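Local atomic coordinates of peptidoglycan hydrolase FlgJ (Sphingomonas sp. A1, PDB entry 2ZYC), a protein that probably hydrolyses peptidoglycan as a flagellum-specific muramidase, opening the cell wall so that the flagellar rod can be assembled in the periplasm. Residues A[64-69]-A[83-88]; A[117-122]-A[135-140]. The protein carries 2 engineered substitutions. All blocks are in the same frame, centred on the assembly; numbering follows the deposited sequence. Where two conformers were deposited one is given.

Overall arrangement
Both contacts belong to the C-terminal glycosyl hydrolase family 73 domain of FlgJ, a mainly helical domain of the lysozyme clan, and both show how a segment is paired with one that follows it closely in the chain. Contact 1 comes first and joins strands 65-71 and 82-88, the antiparallel hairpin that is the domain's one sheet. Contact 2 follows after helix 92-105 and packs helix 118-127 against helix 136-145. Their centres lie 26 Å apart on opposite sides of the chain's centre, and their nearest atoms are about 12 Å apart, so neither touches the other. Contact 1 thus forms the partly buried beta hairpin, and contact 2 a buried helix-helix joint within the helical part.

Contact 1: A[64-69]-A[83-88]; sequences GKVVEA and VERFRA
Val-67 and Phe-86 exchange two backbone hydrogen bonds, Val-67 N to Phe-86 O at 2.9 Å and Phe-86 N to Val-67 O at 2.8 Å. Phe-86 CB lies 3.5 Å from Val-67 O and beside Val-67 CG1; CG is anti to the carbonyl carbon (chi1 -68°), and beyond it CD2 and then CE2 reach the methyl of Ala-69, with CE2 3.7 Å from Ala-69 CB. The carbonyl oxygens of Val-67 and Ala-69 lie at the ring's edge. An alanine in place of Phe-86 would probably leave a gap beside the Ala-69 methyl and take packing from Ile-42 and Thr-71. The motif is an antiparallel beta hairpin: Ala-69 and Glu-84 form the next hydrogen-bonded pair, and between the two pairs Glu-68 faces Arg-85 in a non-hydrogen-bonded one. These two lie on the sheet face opposite Val-67, Ala-69 and Phe-86. Their side chains lie side by side, pointing the same way, carboxylate and guanidinium planes 58° apart, with a long salt bridge from Glu-68 OE2 to Arg-85 NH1, 3.8 Å. Val-66 CG1 sits over the guanidinium centre, 3.8 Å from Arg-85 CZ. One water bridges Lys-65 N and Ala-88 O.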
loop_
_atom_site.group_PDB
_atom_site.type_symbol
_atom_site.label_atom_id
_atom_site.label_comp_id
_atom_site.label_asym_id
_atom_site.label_seq_id
_atom_site.Cartn_x
_atom_site.Cartn_y
_atom_site.Cartn_z
ATOM N N GLY A 64 16.012 10.785 1.145
ATOM C CA GLY A 64 16.371 9.421 1.508
ATOM C C GLY A 64 17.018 8.665 0.361
ATOM O O GLY A 64 17.404 9.249 -0.661
ATOM N N LYS A 65 17.133 7.352 0.536
ATOM C CA LYS A 65 17.645 6.482 -0.501
ATOM C C LYS A 65 16.714 6.499 -1.709
ATOM O O LYS A 65 15.492 6.560 -1.562
ATOM C CB LYS A 65 17.787 5.061 0.040
ATOM C CG LYS A 65 18.569 4.122 -0.861
ATOM C CD LYS A 65 18.686 2.745 -0.234
ATOM C CE LYS A 65 19.564 1.839 -1.091
ATOM N NZ LYS A 65 20.069 0.676 -0.302
ATOM N N VAL A 66 17.313 6.445 -2.893
ATOM C CA VAL A 66 16.589 6.481 -4.155
ATOM C C VAL A 66 16.926 5.259 -5.003
ATOM O O VAL A 66 18.090 4.849 -5.097
ATOM C CB VAL A 66 16.902 7.778 -4.945
ATOM C CG1 VAL A 66 16.330 7.716 -6.364
ATOM C CG2 VAL A 66 16.371 9.006 -4.191
ATOM N N VAL A 67 15.899 4.681 -5.610
ATOM C CA VAL A 67 16.084 3.600 -6.556
ATOM C C VAL A 67 15.437 3.993 -7.881
ATOM O O VAL A 67 14.299 4.475 -7.919
ATOM C CB VAL A 67 15.556 2.235 -6.004
ATOM C CG1 VAL A 67 14.091 2.337 -5.568
ATOM C CG2 VAL A 67 15.756 1.119 -7.030
ATOM N N GLU A 68 16.186 3.831 -8.965
ATOM C CA GLU A 68 15.652 4.093 -10.290
ATOM C C GLU A 68 15.033 2.824 -10.844
ATOM O O GLU A 68 15.563 1.721 -10.650
ATOM C CB GLU A 68 16.727 4.654 -11.230
ATOM C CG GLU A 68 17.054 6.116 -10.942
ATOM C CD GLU A 68 18.309 6.621 -11.639
ATOM O OE1 GLU A 68 18.716 6.043 -12.669
ATOM O OE2 GLU A 68 18.889 7.610 -11.143
ATOM N N ALA A 69 13.891 2.980 -11.501
ATOM C CA ALA A 69 13.206 1.863 -12.138
ATOM C C ALA A 69 12.481 2.355 -13.379
ATOM O O ALA A 69 11.987 3.485 -13.423
ATOM C CB ALA A 69 12.241 1.192 -11.169
ATOM N N VAL A 83 12.724 6.379 -17.257
ATOM C CA VAL A 83 13.342 6.051 -15.980
ATOM C C VAL A 83 12.677 6.923 -14.909
ATOM O O VAL A 83 12.649 8.156 -15.024
ATOM C CB VAL A 83 14.870 6.262 -15.992
ATOM C CG1 VAL A 83 15.466 5.957 -14.627
ATOM C CG2 VAL A 83 15.524 5.382 -17.060
ATOM N N GLU A 84 12.128 6.271 -13.887
ATOM C CA GLU A 84 11.488 6.971 -12.777
ATOM C C GLU A 84 12.292 6.801 -11.494
ATOM O O GLU A 84 12.938 5.769 -11.286
ATOM C CB GLU A 84 10.048 6.473 -12.584
ATOM C CG GLU A 84 9.230 7.216 -11.528
ATOM C CD GLU A 84 9.081 8.694 -11.831
ATOM O OE1 GLU A 84 9.992 9.472 -11.465
ATOM O OE2 GLU A 84 8.056 9.073 -12.429
ATOM N N ARG A 85 12.252 7.823 -10.644
ATOM C CA ARG A 85 12.968 7.805 -9.377
ATOM C C ARG A 85 11.995 7.489 -8.254
ATOM O O ARG A 85 11.006 8.204 -8.050
ATOM C CB ARG A 85 13.681 9.137 -9.130
ATOM C CG ARG A 85 14.874 9.336 -10.065
ATOM C CD ARG A 85 15.395 10.757 -10.045
ATOM N NE ARG A 85 15.716 11.216 -8.700
ATOM C CZ ARG A 85 16.871 11.012 -8.076
ATOM N NH1 ARG A 85 17.852 10.341 -8.671
ATOM N NH2 ARG A 85 17.038 11.487 -6.847
ATOM N N PHE A 86 12.280 6.395 -7.554
ATOM C CA PHE A 86 11.430 5.906 -6.475
ATOM C C PHE A 86 12.127 5.974 -5.130
ATOM O O PHE A 86 13.348 5.844 -5.036
ATOM C CB PHE A 86 11.018 4.455 -6.748
ATOM C CG PHE A 86 10.096 4.301 -7.909
ATOM C CD1 PHE A 86 8.724 4.509 -7.753
ATOM C CD2 PHE A 86 10.590 3.949 -9.165
ATOM C CE1 PHE A 86 7.847 4.368 -8.840
ATOM C CE2 PHE A 86 9.734 3.806 -10.251
ATOM C CZ PHE A 86 8.353 4.017 -10.092
ATOM N N ARG A 87 11.339 6.159 -4.078
ATOM C CA ARG A 87 11.868 6.091 -2.722
ATOM C C ARG A 87 12.319 4.665 -2.410
ATOM O O ARG A 87 11.757 3.704 -2.936
ATOM C CB ARG A 87 10.805 6.541 -1.721
ATOM C CG ARG A 87 10.266 7.937 -2.019
ATOM C CD ARG A 87 9.303 8.416 -0.934
ATOM N NE ARG A 87 8.718 9.711 -1.286
ATOM C CZ ARG A 87 7.983 10.458 -0.468
ATOM N NH1 ARG A 87 7.744 10.058 0.766
ATOM N NH2 ARG A 87 7.485 11.618 -0.885
ATOM N N ALA A 88 13.350 4.542 -1.584
ATOM C CA ALA A 88 13.766 3.233 -1.065
ATOM C C ALA A 88 13.936 3.302 0.441
ATOM O O ALA A 88 14.313 4.349 0.996
ATOM C CB ALA A 88 15.053 2.756 -1.741
HETATM O O HOH W 1 15.576 5.855 2.790
#

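Contact 2: A[117-122]-A[135-140]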
loop_
_atom_site.group_PDB
_atom_site.type_symbol
_atom_site.label_atom_id
_atom_site.label_comp_id
_atom_site.label_asym_id
_atom_site.label_seq_id
_atom_site.Cartn_x
_atom_site.Cartn_y
_atom_site.Cartn_z
ATOM N N ASP A 117 -15.386 2.208 3.799
ATOM C CA ASP A 117 -15.795 1.528 2.577
ATOM C C ASP A 117 -14.615 1.551 1.607
ATOM O O ASP A 117 -13.990 2.595 1.416
ATOM C CB ASP A 117 -17.023 2.218 1.967
ATOM C CG ASP A 117 -17.363 1.696 0.589
ATOM O OD1 ASP A 117 -17.913 0.581 0.483
ATOM O OD2 ASP A 117 -17.072 2.400 -0.398
ATOM N N GLY A 118 -14.308 0.401 1.015
ATOM C CA GLY A 118 -13.161 0.283 0.107
ATOM C C GLY A 118 -13.164 1.282 -1.031
ATOM O O GLY A 118 -12.149 1.928 -1.300
ATOM N N HIS A 119 -14.304 1.417 -1.702
ATOM C CA HIS A 119 -14.388 2.308 -2.858
ATOM C C HIS A 119 -14.235 3.773 -2.447
ATOM O O HIS A 119 -13.534 4.530 -3.121
ATOM C CB HIS A 119 -15.684 2.088 -3.646
ATOM C CG HIS A 119 -15.617 2.584 -5.055
ATOM N ND1 HIS A 119 -15.922 3.882 -5.405
ATOM C CD2 HIS A 119 -15.261 1.959 -6.204
ATOM C CE1 HIS A 119 -15.769 4.032 -6.708
ATOM N NE2 HIS A 119 -15.363 2.882 -7.216
ATOM N N ALA A 120 -14.879 4.158 -1.339
ATOM C CA ALA A 120 -14.768 5.519 -0.797
ATOM C C ALA A 120 -13.308 5.851 -0.472
ATOM O O ALA A 120 -12.814 6.951 -0.783
ATOM C CB ALA A 120 -15.631 5.661 0.459
ATOM N N PHE A 121 -12.635 4.885 0.152
ATOM C CA PHE A 121 -11.224 5.003 0.507
ATOM C C PHE A 121 -10.373 5.210 -0.749
ATOM O O PHE A 121 -9.554 6.122 -0.817
ATOM C CB PHE A 121 -10.786 3.754 1.294
ATOM C CG PHE A 121 -9.298 3.603 1.445
ATOM C CD1 PHE A 121 -8.585 4.415 2.322
ATOM C CD2 PHE A 121 -8.611 2.624 0.723
ATOM C CE1 PHE A 121 -7.199 4.270 2.464
ATOM C CE2 PHE A 121 -7.233 2.466 0.861
ATOM C CZ PHE A 121 -6.522 3.301 1.735
ATOM N N ALA A 122 -10.592 4.366 -1.747
ATOM C CA ALA A 122 -9.831 4.455 -2.987
ATOM C C ALA A 122 -10.083 5.773 -3.709
ATOM O O ALA A 122 -9.152 6.397 -4.195
ATOM C CB ALA A 122 -10.139 3.261 -3.884
ATOM N N SER A 135 -10.005 3.944 -13.452
ATOM C CA SER A 135 -10.502 2.685 -12.895
ATOM C C SER A 135 -9.825 2.293 -11.578
ATOM O O SER A 135 -10.106 1.224 -11.023
ATOM C CB SER A 135 -10.383 1.553 -13.923
ATOM O OG SER A 135 -11.311 1.725 -14.983
ATOM N N TYR A 136 -8.948 3.162 -11.065
ATOM C CA TYR A 136 -8.205 2.840 -9.833
ATOM C C TYR A 136 -9.099 2.455 -8.660
ATOM O O TYR A 136 -8.847 1.444 -7.993
ATOM C CB TYR A 136 -7.222 3.952 -9.411
ATOM C CG TYR A 136 -6.313 3.497 -8.278
ATOM C CD1 TYR A 136 -5.237 2.643 -8.527
ATOM C CD2 TYR A 136 -6.554 3.890 -6.961
ATOM C CE1 TYR A 136 -4.411 2.201 -7.494
ATOM C CE2 TYR A 136 -5.733 3.454 -5.919
ATOM C CZ TYR A 136 -4.663 2.615 -6.198
ATOM O OH TYR A 136 -3.840 2.171 -5.184
ATOM N N ALA A 137 -10.144 3.247 -8.416
ATOM C CA ALA A 137 -11.051 2.994 -7.303
ATOM C C ALA A 137 -11.762 1.649 -7.439
ATOM O O ALA A 137 -11.869 0.899 -6.472
ATOM C CB ALA A 137 -12.058 4.141 -7.139
ATOM N N ASP A 138 -12.214 1.340 -8.653
ATOM C CA ASP A 138 -12.873 0.068 -8.929
ATOM C C ASP A 138 -11.927 -1.109 -8.703
ATOM O O ASP A 138 -12.305 -2.104 -8.083
ATOM C CB ASP A 138 -13.401 0.029 -10.365
ATOM C CG ASP A 138 -14.673 0.842 -10.554
ATOM O OD1 ASP A 138 -15.284 1.282 -9.552
ATOM O OD2 ASP A 138 -15.062 1.036 -11.727
ATOM N N LYS A 139 -10.704 -0.984 -9.212
ATOM C CA LYS A 139 -9.706 -2.053 -9.094
ATOM C C LYS A 139 -9.284 -2.285 -7.642
ATOM O O LYS A 139 -9.197 -3.436 -7.196
ATOM C CB LYS A 139 -8.498 -1.756 -9.974
ATOM C CG LYS A 139 -8.803 -1.860 -11.460
ATOM C CD LYS A 139 -7.635 -1.359 -12.273
ATOM C CE LYS A 139 -7.982 -1.297 -13.750
ATOM N NZ LYS A 139 -6.965 -0.497 -14.480
ATOM N N LEU A 140 -9.053 -1.203 -6.898
ATOM C CA LEU A 140 -8.673 -1.338 -5.490
ATOM C C LEU A 140 -9.815 -1.847 -4.622
ATOM O O LEU A 140 -9.615 -2.707 -3.757
ATOM C CB LEU A 140 -8.100 -0.021 -4.936
ATOM C CG LEU A 140 -7.638 -0.020 -3.471
ATOM C CD1 LEU A 140 -6.663 -1.166 -3.170
ATOM C CD2 LEU A 140 -7.014 1.322 -3.119
#
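Ala-122 and Ala-137 meet at the apolar centre, where Ala-122 CB comes 3.5 Å from Ala-137 CA and their CA atoms are 4.7 Å apart. Two alanines facing each other allow the short segments 118-122 and 136-140 to bring their axes to 8.3 Å, their directions 139° apart: close alanine-mediated packing of two roughly antiparallel helices, consecutive in this lysozyme-clan domain. Leu-140 borders this centre on one side: its CD2 reaches Ala-122 CB at 3.8 Å and, more loosely, CE2 of the Phe-121 ring. Toward the polar edge, the methyl of Ala-137 also rests over one face of the His-119 imidazole, a CH-pi contact 3.8 Å from CB to the ring centroid and offset toward the rim. With CG anti to the backbone N (chi1 -159°), the ring reaches across toward helix 136-145, and NE2 donates to Asp-138 OD1 at 2.8 Å, with a bent N-H...O angle of 141°. The carboxylate oxygen lies near the ring plane and is approached nearly along its C-O axis. ND1 meets NH1 of Arg-123, one turn further along the same helix, and must be the acceptor, so the ring is probably neutral, protonated on NE2, and restricted in rotation. Deeper in the helical body, helix 24-35 packs under both segments, with Leu-27 and Gln-30 touching Phe-121 and Leu-33 touching Leu-140.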